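Local coordinates for EmGH1 (Erythrobacter marinus, PDB 5Z87), which is a glycoside hydrolase family 3 enzyme that probably acts as a beta-glucosidase, releasing glucose from beta-glucosides, at residues T669-G674 and G703-Q708. Sequence-based numbering, arbitrary orientation.
Sequences TSFGYG and GQDVVQ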
ATOM      1  N   THR A 669     -23.235  -9.192  29.249  1.00 21.88           N
ATOM      2  CA  THR A 669     -23.706  -8.091  30.065  1.00 23.77           C
ATOM      3  C   THR A 669     -23.356  -6.773  29.358  1.00 19.74           C
ATOM      4  O   THR A 669     -22.985  -6.761  28.184  1.00 21.94           O
ATOM      5  CB  THR A 669     -23.152  -8.211  31.483  1.00 21.48           C
ATOM      6  OG1 THR A 669     -23.839  -7.290  32.345  1.00 17.80           O
ATOM      7  CG2 THR A 669     -21.651  -7.952  31.518  1.00 21.50           C
ATOM      8  N   SER A 670     -23.525  -5.655  30.056  1.00 21.65           N
ATOM      9  CA  SER A 670     -23.279  -4.345  29.476  1.00 25.37           C
ATOM     10  C   SER A 670     -22.477  -3.512  30.456  1.00 20.73           C
ATOM     11  O   SER A 670     -22.538  -3.734  31.667  1.00 21.27           O
ATOM     12  CB  SER A 670     -24.591  -3.626  29.117  1.00 20.50           C
ATOM     13  OG  SER A 670     -25.291  -3.234  30.282  1.00 21.74           O
ATOM     14  N   PHE A 671     -21.721  -2.553  29.917  1.00 20.22           N
ATOM     15  CA  PHE A 671     -20.765  -1.764  30.685  1.00 19.64           C
ATOM     16  C   PHE A 671     -20.963  -0.278  30.404  1.00 18.94           C
ATOM     17  O   PHE A 671     -21.076   0.131  29.245  1.00 21.65           O
ATOM     18  CB  PHE A 671     -19.323  -2.193  30.350  1.00 23.46           C
ATOM     19  CG  PHE A 671     -19.037  -3.655  30.640  1.00 23.22           C
ATOM     20  CD1 PHE A 671     -18.734  -4.074  31.936  1.00 23.63           C
ATOM     21  CD2 PHE A 671     -19.084  -4.603  29.629  1.00 21.15           C
ATOM     22  CE1 PHE A 671     -18.484  -5.412  32.218  1.00 21.54           C
ATOM     23  CE2 PHE A 671     -18.836  -5.942  29.897  1.00 21.15           C
ATOM     24  CZ  PHE A 671     -18.528  -6.349  31.198  1.00 17.11           C
ATOM     25  N   GLY A 672     -20.984   0.529  31.460  1.00 20.68           N
ATOM     26  CA  GLY A 672     -21.140   1.964  31.343  1.00 22.17           C
ATOM     27  C   GLY A 672     -19.866   2.669  31.776  1.00 33.04           C
ATOM     28  O   GLY A 672     -19.372   2.453  32.890  1.00 29.46           O
ATOM     29  N   TYR A 673     -19.354   3.517  30.889  1.00 28.13           N
ATOM     30  CA  TYR A 673     -18.039   4.127  31.044  1.00 24.26           C
ATOM     31  C   TYR A 673     -18.182   5.592  31.409  1.00 24.41           C
ATOM     32  O   TYR A 673     -18.946   6.321  30.764  1.00 26.92           O
ATOM     33  CB  TYR A 673     -17.231   4.015  29.750  1.00 18.82           C
ATOM     34  CG  TYR A 673     -16.607   2.666  29.532  1.00 25.15           C
ATOM     35  CD1 TYR A 673     -17.389   1.542  29.263  1.00 22.29           C
ATOM     36  CD2 TYR A 673     -15.229   2.515  29.578  1.00 20.45           C
ATOM     37  CE1 TYR A 673     -16.802   0.303  29.058  1.00 24.23           C
ATOM     38  CE2 TYR A 673     -14.639   1.289  29.370  1.00 23.53           C
ATOM     39  CZ  TYR A 673     -15.424   0.189  29.122  1.00 23.18           C
ATOM     40  OH  TYR A 673     -14.804  -1.015  28.928  1.00 26.46           O
ATOM     41  N   GLY A 674     -17.415   6.030  32.403  1.00 19.96           N
ATOM     42  CA  GLY A 674     -17.203   7.447  32.588  1.00 19.94           C
ATOM     43  C   GLY A 674     -16.126   7.972  31.657  1.00 27.35           C
ATOM     44  O   GLY A 674     -15.479   7.220  30.925  1.00 20.87           O
ATOM     45  N   GLY A 703     -19.192 -10.208  34.187  1.00 25.01           N
ATOM     46  CA  GLY A 703     -18.476 -10.324  32.932  1.00 25.98           C
ATOM     47  C   GLY A 703     -17.234  -9.469  32.948  1.00 23.19           C
ATOM     48  O   GLY A 703     -17.004  -8.673  33.864  1.00 25.24           O
ATOM     49  N   GLN A 704     -16.444  -9.629  31.898  1.00 22.85           N
ATOM     50  CA  GLN A 704     -15.227  -8.852  31.737  1.00 27.44           C
ATOM     51  C   GLN A 704     -15.347  -7.864  30.582  1.00 26.82           C
ATOM     52  O   GLN A 704     -16.068  -8.091  29.605  1.00 24.91           O
ATOM     53  CB  GLN A 704     -14.032  -9.766  31.504  1.00 26.62           C
ATOM     54  CG  GLN A 704     -13.669 -10.604  32.711  1.00 26.96           C
ATOM     55  CD  GLN A 704     -12.484 -11.499  32.427  1.00 22.16           C
ATOM     56  OE1 GLN A 704     -11.397 -11.302  32.971  1.00 31.70           O
ATOM     57  NE2 GLN A 704     -12.678 -12.467  31.558  1.00 18.85           N
ATOM     58  N   ASP A 705     -14.627  -6.759  30.712  1.00 27.27           N
ATOM     59  CA  ASP A 705     -14.459  -5.806  29.627  1.00 30.72           C
ATOM     60  C   ASP A 705     -13.003  -5.354  29.620  1.00 28.21           C
ATOM     61  O   ASP A 705     -12.309  -5.407  30.645  1.00 24.51           O
ATOM     62  CB  ASP A 705     -15.415  -4.605  29.777  1.00 23.22           C
ATOM     63  CG  ASP A 705     -15.739  -3.932  28.442  1.00 28.21           C
ATOM     64  OD1 ASP A 705     -15.434  -4.512  27.378  1.00 30.28           O
ATOM     65  OD2 ASP A 705     -16.315  -2.822  28.455  1.00 29.62           O
ATOM     66  N   VAL A 706     -12.539  -4.901  28.458  1.00 21.19           N
ATOM     67  CA  VAL A 706     -11.197  -4.346  28.321  1.00 19.02           C
ATOM     68  C   VAL A 706     -11.320  -2.832  28.218  1.00 24.49           C
ATOM     69  O   VAL A 706     -11.746  -2.300  27.188  1.00 22.91           O
ATOM     70  CB  VAL A 706     -10.455  -4.933  27.117  1.00 24.67           C
ATOM     71  CG1 VAL A 706      -9.059  -4.349  27.040  1.00 17.71           C
ATOM     72  CG2 VAL A 706     -10.403  -6.464  27.225  1.00 23.77           C
ATOM     73  N   VAL A 707     -10.956  -2.140  29.297  1.00 24.06           N
ATOM     74  CA  VAL A 707     -10.898  -0.685  29.317  1.00 20.93           C
ATOM     75  C   VAL A 707      -9.690  -0.227  28.508  1.00 29.18           C
ATOM     76  O   VAL A 707      -8.571  -0.706  28.725  1.00 31.06           O
ATOM     77  CB  VAL A 707     -10.821  -0.203  30.771  1.00 22.66           C
ATOM     78  CG1 VAL A 707     -10.565   1.283  30.862  1.00 20.22           C
ATOM     79  CG2 VAL A 707     -12.099  -0.583  31.505  1.00 27.79           C
ATOM     80  N   GLN A 708      -9.901   0.700  27.566  1.00 25.03           N
ATOM     81  CA  GLN A 708      -8.876   1.060  26.587  1.00 19.02           C
ATOM     82  C   GLN A 708      -8.570   2.552  26.634  1.00 18.69           C
ATOM     83  O   GLN A 708      -9.482   3.385  26.585  1.00 23.19           O
ATOM     84  CB  GLN A 708      -9.309   0.640  25.176  1.00 19.05           C
ATOM     85  CG  GLN A 708      -9.534  -0.861  25.062  1.00 25.47           C
ATOM     86  CD  GLN A 708     -10.232  -1.293  23.779  1.00 24.53           C
ATOM     87  OE1 GLN A 708     -10.038  -0.715  22.700  1.00 21.21           O
ATOM     88  NE2 GLN A 708     -11.056  -2.322  23.895  1.00 19.05           N
TER
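Asp705 contacts two aromatic rings, Phe671 and Tyr673, with different parts of its side chain. Its CB sits over the face of Phe671, 3.6 Å from the ring centroid and almost along the ring normal, which meets the geometry of a CH-pi contact. The carboxylate continues over the CD2 side of the same ring, its plane tilted 22° from the ring plane. Its OD2 comes to 3.5 Å from Phe671 CD2. Tyr673 approaches tip-on instead, with its ring plane standing 83° to the carboxylate. Its OH donates a hydrogen bond to Asp705 OD2; the modelled length of 2.4 Å is shorter than expected and is to be read with caution. The anti setting of Asp705 CG to the backbone N directs the carboxylate toward the Phe671 face and the Tyr673 hydroxyl. The other oxygen, OD1, forms a salt bridge with Lys624, so both carboxylate oxygens of this buried side chain are engaged.

Strands 671-678 and 703-713 belong to the two different sheets of the fibronectin type III-like beta-sandwich. The strand segments run 28° from parallel, with a closest axial approach of 9.6 Å. The contact joins the two sheets through side chains, away from the ligand pocket.

At one end, the tip of Phe671 reaches the other backbone: CZ lies 3.4 Å from Gln704 O, while Gly703 C is near the ring plane at the edge. At the other, Tyr673 CE2 packs at 3.8 Å against CG2 of Val707, and Val695 of strand 689-697 touches Phe671, Tyr673 and Val707.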